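Local coordinates for CRISPR-associated protein, Cse1 family (PDB 4H3T) that probably serves as the large Cse1 subunit of a type I-E CRISPR Cascade complex, which takes part in defence against invading DNA, at residues Ala169-Asp175 against Pro192-Ala198; His300-Arg304 against Tyr315-Arg319. The protein carries 1 engineered substitution. All coordinates share one frame. Numbering follows the deposited sequence.

Contact 1 of 2, residues Ala169-Asp175 against Pro192-Ala198; sequences AFGSASD and PAIGYLA
Begin near the C-terminal end of helix 157-170, where the carbonyl of Ala169 points at the first turn of helix 196-199. Gly195 (phi/psi -60/155°) is the N-cap of that short helix, and the amides that follow find their acceptor across the gap: Ala198 N donates to Ala169 O at 3.3 Å, and Leu197 N lies 2.9 Å from Ala169 O in a bond weakened by a 128° angle. Tyr196 N is also 3.3 Å from Ala169 O, but its angle is too poor for a bond. Gly195 CA comes within 3.3 Å of Ala169 O; a side chain on Gly195 would collide with this backbone.

Next to it, Gly195 N donates to Gly171 O (2.8 Å, 163°). Residues 171-172 and 192-194 are extended and run roughly antiparallel, Ser172 CA 4.4 Å from Ile194 CA and Ala173 CA 5.2 Å from Pro192 CA. Phe170, in the m rotamer, lays its ring against Leu197, whose CB sits 3.7 Å from the ring centroid in a CH-pi contact. A type I turn spans Ser172 to Asp175, closed by Asp175 N to Ser172 O at 3.3 Å. Inside it, Ser172 OG (chi1 p) accepts from Ser174 N at 3.1 Å, an ST turn; both serine hydroxyls also hydrogen-bond Thr374 O. Asp175 makes salt bridges to Arg167 (OD1) and Arg263 (OD2), Arg263 NH2 hydrogen-bonds Ser172 O and Ala193 O, and Ala193 N is bonded to Glu288.

Around this buried junction, strand 275-289 packs on Pro192, Phe369 of strand 359-370 touches Ile194 and Ala198, and Arg58 of helix 52-68 meets Leu197.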
ATOM      1  N   ALA A 169      11.030  -6.660  -4.371  1.00 35.56           N
ATOM      2  CA  ALA A 169       9.568  -6.638  -4.194  1.00 34.89           C
ATOM      3  C   ALA A 169       8.831  -5.768  -5.220  1.00 38.55           C
ATOM      4  O   ALA A 169       7.674  -6.025  -5.476  1.00 39.01           O
ATOM      5  CB  ALA A 169       9.269  -6.102  -2.769  1.00 35.04           C
ATOM      6  N   PHE A 170       9.436  -4.657  -5.690  1.00 36.32           N
ATOM      7  CA  PHE A 170       8.743  -3.659  -6.498  1.00 38.29           C
ATOM      8  C   PHE A 170       9.367  -3.457  -7.887  1.00 44.03           C
ATOM      9  O   PHE A 170       9.011  -2.528  -8.548  1.00 40.41           O
ATOM     10  CB  PHE A 170       8.734  -2.296  -5.756  1.00 39.35           C
ATOM     11  CG  PHE A 170       7.657  -2.175  -4.712  1.00 39.20           C
ATOM     12  CD1 PHE A 170       6.377  -1.821  -5.070  1.00 41.13           C
ATOM     13  CD2 PHE A 170       7.951  -2.325  -3.358  1.00 42.53           C
ATOM     14  CE1 PHE A 170       5.370  -1.651  -4.105  1.00 40.10           C
ATOM     15  CE2 PHE A 170       6.940  -2.125  -2.380  1.00 43.69           C
ATOM     16  CZ  PHE A 170       5.660  -1.788  -2.777  1.00 42.20           C
ATOM     17  N   GLY A 171      10.197  -4.351  -8.355  1.00 41.15           N
ATOM     18  CA  GLY A 171      10.797  -4.175  -9.667  1.00 39.89           C
ATOM     19  C   GLY A 171       9.812  -4.266 -10.840  1.00 45.09           C
ATOM     20  O   GLY A 171       8.670  -4.707 -10.709  1.00 42.31           O
ATOM     21  N   SER A 172      10.232  -3.792 -12.000  1.00 41.36           N
ATOM     22  CA  SER A 172       9.382  -3.814 -13.189  1.00 40.28           C
ATOM     23  C   SER A 172       9.955  -4.845 -14.195  1.00 44.97           C
ATOM     24  O   SER A 172      11.024  -5.436 -13.951  1.00 42.74           O
ATOM     25  CB  SER A 172       9.344  -2.414 -13.804  1.00 45.05           C
ATOM     26  OG  SER A 172      10.550  -2.158 -14.512  1.00 43.49           O
ATOM     27  N   ALA A 173       9.296  -4.971 -15.372  1.00 43.44           N
ATOM     28  CA  ALA A 173       9.756  -5.851 -16.450  1.00 44.50           C
ATOM     29  C   ALA A 173      10.996  -5.305 -17.134  1.00 46.09           C
ATOM     30  O   ALA A 173      11.566  -6.012 -17.960  1.00 47.29           O
ATOM     31  CB  ALA A 173       8.651  -6.073 -17.469  1.00 47.21           C
ATOM     32  N   SER A 174      11.448  -4.072 -16.786  1.00 41.76           N
ATOM     33  CA  SER A 174      12.724  -3.503 -17.280  1.00 44.33           C
ATOM     34  C   SER A 174      13.936  -4.251 -16.723  1.00 47.25           C
ATOM     35  O   SER A 174      15.014  -4.086 -17.270  1.00 44.33           O
ATOM     36  CB  SER A 174      12.867  -2.025 -16.875  1.00 45.81           C
ATOM     37  OG  SER A 174      11.857  -1.272 -17.523  1.00 63.66           O
ATOM     38  N   ASP A 175      13.796  -5.069 -15.673  1.00 41.63           N
ATOM     39  CA  ASP A 175      14.953  -5.742 -15.033  1.00 39.94           C
ATOM     40  C   ASP A 175      15.281  -7.044 -15.795  1.00 43.91           C
ATOM     41  O   ASP A 175      15.293  -8.103 -15.212  1.00 43.92           O
ATOM     42  CB  ASP A 175      14.613  -6.026 -13.550  1.00 41.11           C
ATOM     43  CG  ASP A 175      14.330  -4.809 -12.719  1.00 45.99           C
ATOM     44  OD1 ASP A 175      14.780  -3.696 -13.107  1.00 45.98           O
ATOM     45  OD2 ASP A 175      13.716  -4.960 -11.640  1.00 39.49           O
ATOM     46  N   PRO A 192      11.580 -10.437 -16.533  1.00 42.16           N
ATOM     47  CA  PRO A 192      10.711 -10.857 -15.414  1.00 41.72           C
ATOM     48  C   PRO A 192       9.332 -10.220 -15.453  1.00 44.64           C
ATOM     49  O   PRO A 192       9.101  -9.221 -16.132  1.00 44.40           O
ATOM     50  CB  PRO A 192      11.480 -10.340 -14.184  1.00 42.14           C
ATOM     51  CG  PRO A 192      12.134  -9.073 -14.681  1.00 43.76           C
ATOM     52  CD  PRO A 192      12.463  -9.317 -16.137  1.00 42.36           C
ATOM     53  N   ALA A 193       8.449 -10.720 -14.607  1.00 44.62           N
ATOM     54  CA  ALA A 193       7.179 -10.072 -14.301  1.00 43.62           C
ATOM     55  C   ALA A 193       7.496  -8.901 -13.347  1.00 42.80           C
ATOM     56  O   ALA A 193       8.599  -8.828 -12.768  1.00 40.23           O
ATOM     57  CB  ALA A 193       6.195 -11.079 -13.634  1.00 44.70           C
ATOM     58  N   ILE A 194       6.506  -8.063 -13.060  1.00 41.74           N
ATOM     59  CA  ILE A 194       6.674  -7.029 -12.026  1.00 40.33           C
ATOM     60  C   ILE A 194       6.890  -7.714 -10.660  1.00 40.72           C
ATOM     61  O   ILE A 194       6.508  -8.871 -10.499  1.00 39.03           O
ATOM     62  CB  ILE A 194       5.513  -6.043 -11.955  1.00 42.54           C
ATOM     63  CG1 ILE A 194       4.182  -6.750 -11.546  1.00 41.70           C
ATOM     64  CG2 ILE A 194       5.379  -5.306 -13.307  1.00 42.66           C
ATOM     65  CD1 ILE A 194       2.994  -5.834 -11.511  1.00 43.05           C
ATOM     66  N   GLY A 195       7.501  -7.017  -9.713  1.00 37.20           N
ATOM     67  CA  GLY A 195       7.678  -7.567  -8.372  1.00 37.63           C
ATOM     68  C   GLY A 195       6.344  -7.881  -7.714  1.00 40.57           C
ATOM     69  O   GLY A 195       5.301  -7.291  -8.034  1.00 39.08           O
ATOM     70  N   TYR A 196       6.375  -8.800  -6.777  1.00 37.80           N
ATOM     71  CA  TYR A 196       5.152  -9.234  -6.116  1.00 38.45           C
ATOM     72  C   TYR A 196       4.427  -8.102  -5.335  1.00 39.40           C
ATOM     73  O   TYR A 196       3.211  -7.997  -5.428  1.00 39.14           O
ATOM     74  CB  TYR A 196       5.466 -10.388  -5.198  1.00 40.55           C
ATOM     75  CG  TYR A 196       4.271 -10.826  -4.373  1.00 41.79           C
ATOM     76  CD1 TYR A 196       3.319 -11.676  -4.895  1.00 45.55           C
ATOM     77  CD2 TYR A 196       4.045 -10.297  -3.112  1.00 42.11           C
ATOM     78  CE1 TYR A 196       2.227 -12.095  -4.135  1.00 43.97           C
ATOM     79  CE2 TYR A 196       2.933 -10.656  -2.368  1.00 43.07           C
ATOM     80  CZ  TYR A 196       2.072 -11.628  -2.844  1.00 41.83           C
ATOM     81  OH  TYR A 196       0.956 -11.983  -2.117  1.00 39.72           O
ATOM     82  N   LEU A 197       5.160  -7.214  -4.656  1.00 38.64           N
ATOM     83  CA  LEU A 197       4.538  -6.084  -3.963  1.00 38.62           C
ATOM     84  C   LEU A 197       4.021  -5.046  -4.945  1.00 43.42           C
ATOM     85  O   LEU A 197       3.055  -4.355  -4.618  1.00 44.01           O
ATOM     86  CB  LEU A 197       5.449  -5.429  -2.918  1.00 37.49           C
ATOM     87  CG  LEU A 197       5.651  -6.161  -1.640  1.00 39.94           C
ATOM     88  CD1 LEU A 197       6.403  -5.286  -0.622  1.00 38.34           C
ATOM     89  CD2 LEU A 197       4.304  -6.555  -1.026  1.00 40.65           C
ATOM     90  N   ALA A 198       4.639  -4.943  -6.125  1.00 39.61           N
ATOM     91  CA  ALA A 198       4.141  -4.071  -7.197  1.00 40.44           C
ATOM     92  C   ALA A 198       2.770  -4.630  -7.751  1.00 45.12           C
ATOM     93  O   ALA A 198       1.956  -3.870  -8.255  1.00 45.61           O
ATOM     94  CB  ALA A 198       5.168  -3.925  -8.328  1.00 40.30           C
TER

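Contact 2 of 2, residues His300-Arg304 against Tyr315-Arg319; sequences HVGWR and YVPLR
His300 leads in without touching residues 315-319; its ring nitrogens are held by Asn217 and Arg58. Val301 is extended and makes first contact, CG2 resting 3.8 Å from Pro317 CB. At Gly302 the pairing begins: Gly302 O accepts from Leu318 N (2.8 Å, 169°), while a water accepts a hydrogen bond from Gly302 N at 2.9 Å and donates to Leu318 O at 2.6 Å, standing in for a direct bond.

Trp303 faces Pro317 as an antiparallel non-hydrogen-bonded pair, CA to CA 4.5 Å, a position where proline's missing NH costs no bond between these strands. With chi1 m and chi2 86°, the indole runs crosswise to the second strand, CE3 3.8 Å from Tyr315 CB and CZ3 3.9 Å from Pro317 CD. Arg304 and Val316 form the hydrogen-bonded pair: Arg304 CA is 5.4 Å from Val316 CA, and Arg304 N to Val316 O and Val316 N to Arg304 O are both 2.9 Å. Their side chains share a face of the sheet; the arginine, t at chi1 and chi2 and then p at chi3, sets its guanidinium face over Val316 CG2, 3.1 Å from NH2.

This is the open end of the beta hairpin formed by strands 303-309 and 312-317. Strand 340-341 flanks 303-309 on the other edge, with Trp303 backbone-bonded to Gln341, and Trp199 of helix 196-199 packs on Pro317.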
ATOM      1  N   HIS A 300      -1.510  -9.400   3.876  1.00 39.61           N
ATOM      2  CA  HIS A 300      -1.561  -7.963   3.524  1.00 38.67           C
ATOM      3  C   HIS A 300      -2.315  -7.646   2.205  1.00 41.52           C
ATOM      4  O   HIS A 300      -2.148  -6.554   1.653  1.00 40.93           O
ATOM      5  CB  HIS A 300      -0.146  -7.398   3.405  1.00 37.69           C
ATOM      6  CG  HIS A 300       0.583  -7.381   4.720  1.00 40.82           C
ATOM      7  ND1 HIS A 300       1.888  -7.842   4.838  1.00 44.08           N
ATOM      8  CD2 HIS A 300       0.156  -6.947   5.917  1.00 41.26           C
ATOM      9  CE1 HIS A 300       2.190  -7.702   6.129  1.00 44.45           C
ATOM     10  NE2 HIS A 300       1.177  -7.118   6.797  1.00 43.35           N
ATOM     11  N   VAL A 301      -3.057  -8.596   1.676  1.00 40.07           N
ATOM     12  CA  VAL A 301      -3.764  -8.403   0.393  1.00 39.77           C
ATOM     13  C   VAL A 301      -5.189  -9.007   0.485  1.00 42.72           C
ATOM     14  O   VAL A 301      -5.333 -10.129   0.928  1.00 39.90           O
ATOM     15  CB  VAL A 301      -2.918  -8.991  -0.778  1.00 42.26           C
ATOM     16  CG1 VAL A 301      -2.407 -10.401  -0.493  1.00 43.67           C
ATOM     17  CG2 VAL A 301      -3.660  -8.934  -2.149  1.00 40.68           C
ATOM     18  N   GLY A 302      -6.187  -8.255   0.011  1.00 38.59           N
ATOM     19  CA  GLY A 302      -7.569  -8.687  -0.131  1.00 41.40           C
ATOM     20  C   GLY A 302      -7.749  -9.155  -1.564  1.00 43.85           C
ATOM     21  O   GLY A 302      -6.921  -8.831  -2.434  1.00 38.32           O
ATOM     22  N   TRP A 303      -8.786  -9.962  -1.818  1.00 41.21           N
ATOM     23  CA  TRP A 303      -9.017 -10.589  -3.130  1.00 42.37           C
ATOM     24  C   TRP A 303     -10.431 -10.439  -3.599  1.00 46.07           C
ATOM     25  O   TRP A 303     -11.350 -10.268  -2.804  1.00 42.60           O
ATOM     26  CB  TRP A 303      -8.682 -12.105  -3.084  1.00 43.47           C
ATOM     27  CG  TRP A 303      -7.265 -12.369  -2.671  1.00 43.81           C
ATOM     28  CD1 TRP A 303      -6.800 -12.478  -1.391  1.00 46.63           C
ATOM     29  CD2 TRP A 303      -6.116 -12.448  -3.522  1.00 43.67           C
ATOM     30  NE1 TRP A 303      -5.434 -12.602  -1.394  1.00 45.38           N
ATOM     31  CE2 TRP A 303      -4.982 -12.592  -2.684  1.00 46.23           C
ATOM     32  CE3 TRP A 303      -5.923 -12.413  -4.911  1.00 45.54           C
ATOM     33  CZ2 TRP A 303      -3.676 -12.700  -3.198  1.00 44.67           C
ATOM     34  CZ3 TRP A 303      -4.637 -12.576  -5.415  1.00 45.67           C
ATOM     35  CH2 TRP A 303      -3.531 -12.674  -4.556  1.00 46.02           C
ATOM     36  N   ARG A 304     -10.578 -10.397  -4.919  1.00 46.10           N
ATOM     37  CA  ARG A 304     -11.869 -10.402  -5.597  1.00 48.00           C
ATOM     38  C   ARG A 304     -11.876 -11.617  -6.482  1.00 49.32           C
ATOM     39  O   ARG A 304     -10.919 -11.843  -7.229  1.00 47.21           O
ATOM     40  CB  ARG A 304     -12.054  -9.099  -6.418  1.00 51.58           C
ATOM     41  CG  ARG A 304     -13.228  -9.088  -7.365  1.00 74.08           C
ATOM     42  CD  ARG A 304     -13.363  -7.726  -8.030  1.00 76.92           C
ATOM     43  NE  ARG A 304     -12.230  -7.382  -8.912  1.00 76.19           N
ATOM     44  CZ  ARG A 304     -12.061  -7.815 -10.167  1.00 86.14           C
ATOM     45  NH1 ARG A 304     -12.932  -8.653 -10.714  1.00 63.39           N
ATOM     46  NH2 ARG A 304     -11.027  -7.408 -10.880  1.00 85.42           N
ATOM     47  N   TYR A 315      -8.718 -15.405  -8.837  1.00 45.83           N
ATOM     48  CA  TYR A 315      -8.793 -14.267  -7.961  1.00 48.06           C
ATOM     49  C   TYR A 315      -7.831 -13.225  -8.391  1.00 52.92           C
ATOM     50  O   TYR A 315      -6.724 -13.558  -8.794  1.00 54.72           O
ATOM     51  CB  TYR A 315      -8.459 -14.674  -6.529  1.00 48.12           C
ATOM     52  CG  TYR A 315      -9.435 -15.645  -5.923  1.00 50.10           C
ATOM     53  CD1 TYR A 315     -10.569 -15.197  -5.257  1.00 50.65           C
ATOM     54  CD2 TYR A 315      -9.217 -17.017  -5.992  1.00 51.22           C
ATOM     55  CE1 TYR A 315     -11.497 -16.093  -4.723  1.00 50.94           C
ATOM     56  CE2 TYR A 315     -10.134 -17.918  -5.459  1.00 52.50           C
ATOM     57  CZ  TYR A 315     -11.272 -17.448  -4.824  1.00 57.88           C
ATOM     58  OH  TYR A 315     -12.168 -18.294  -4.249  1.00 61.96           O
ATOM     59  N   VAL A 316      -8.187 -11.971  -8.191  1.00 48.59           N
ATOM     60  CA  VAL A 316      -7.273 -10.879  -8.444  1.00 46.73           C
ATOM     61  C   VAL A 316      -7.173 -10.064  -7.154  1.00 47.32           C
ATOM     62  O   VAL A 316      -8.159  -9.971  -6.405  1.00 44.90           O
ATOM     63  CB  VAL A 316      -7.634 -10.025  -9.677  1.00 52.79           C
ATOM     64  CG1 VAL A 316      -7.594 -10.880 -10.946  1.00 55.28           C
ATOM     65  CG2 VAL A 316      -8.996  -9.371  -9.539  1.00 52.88           C
ATOM     66  N   PRO A 317      -6.031  -9.385  -6.909  1.00 42.61           N
ATOM     67  CA  PRO A 317      -5.937  -8.562  -5.689  1.00 41.81           C
ATOM     68  C   PRO A 317      -6.891  -7.369  -5.694  1.00 45.75           C
ATOM     69  O   PRO A 317      -7.059  -6.733  -6.717  1.00 43.12           O
ATOM     70  CB  PRO A 317      -4.468  -8.055  -5.715  1.00 44.73           C
ATOM     71  CG  PRO A 317      -3.731  -8.947  -6.660  1.00 48.18           C
ATOM     72  CD  PRO A 317      -4.752  -9.394  -7.666  1.00 44.67           C
ATOM     73  N   LEU A 318      -7.462  -7.035  -4.561  1.00 44.37           N
ATOM     74  CA  LEU A 318      -8.200  -5.781  -4.400  1.00 42.09           C
ATOM     75  C   LEU A 318      -7.158  -4.640  -4.364  1.00 49.82           C
ATOM     76  O   LEU A 318      -6.125  -4.749  -3.651  1.00 43.68           O
ATOM     77  CB  LEU A 318      -8.978  -5.776  -3.108  1.00 41.20           C
ATOM     78  CG  LEU A 318     -10.265  -6.581  -3.075  1.00 45.39           C
ATOM     79  CD1 LEU A 318     -10.815  -6.661  -1.676  1.00 45.88           C
ATOM     80  CD2 LEU A 318     -11.289  -5.997  -4.093  1.00 50.98           C
ATOM     81  N   ARG A 319      -7.430  -3.554  -5.057  1.00 49.44           N
ATOM     82  CA  ARG A 319      -6.434  -2.477  -5.206  1.00 50.96           C
ATOM     83  C   ARG A 319      -6.997  -1.124  -4.945  1.00 58.08           C
ATOM     84  O   ARG A 319      -8.085  -0.802  -5.408  1.00 57.39           O
ATOM     85  CB  ARG A 319      -5.815  -2.480  -6.601  1.00 53.12           C
ATOM     86  CG  ARG A 319      -4.935  -3.688  -6.849  1.00 59.98           C
ATOM     87  CD  ARG A 319      -4.116  -3.463  -8.096  1.00 63.61           C
ATOM     88  NE  ARG A 319      -3.321  -4.628  -8.486  1.00 55.18           N
ATOM     89  CZ  ARG A 319      -3.714  -5.615  -9.282  1.00 73.90           C
ATOM     90  NH1 ARG A 319      -4.972  -5.671  -9.724  1.00 74.29           N
ATOM     91  NH2 ARG A 319      -2.879  -6.596  -9.585  1.00 64.29           N
TER
HETATM   92  O   HOH W   1      -5.682  -5.731  -1.237  1.00 43.00           O

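In the fold
Contact 1 closes before contact 2 opens, so the two follow in series along the chain within the Cse1 family region, their centres about 17 Å apart. Helix 196-199 is what they have in common: it begins within contact 1, and its residues reach contact 2, where Tyr196 OH packs 4.1 Å from Val301 CG1 in the lead-in to the hairpin and Trp199 lies on the second strand. Tyr196 OH is hydrogen-bonded to Asp298, which also accepts from the backbone of His300. Arg58 of helix 52-68 is a second link, touching Leu197 and bonding to His300. The helix junction and the three-stranded antiparallel sheet are thus joined through helix 196-199, Asp298 and Arg58.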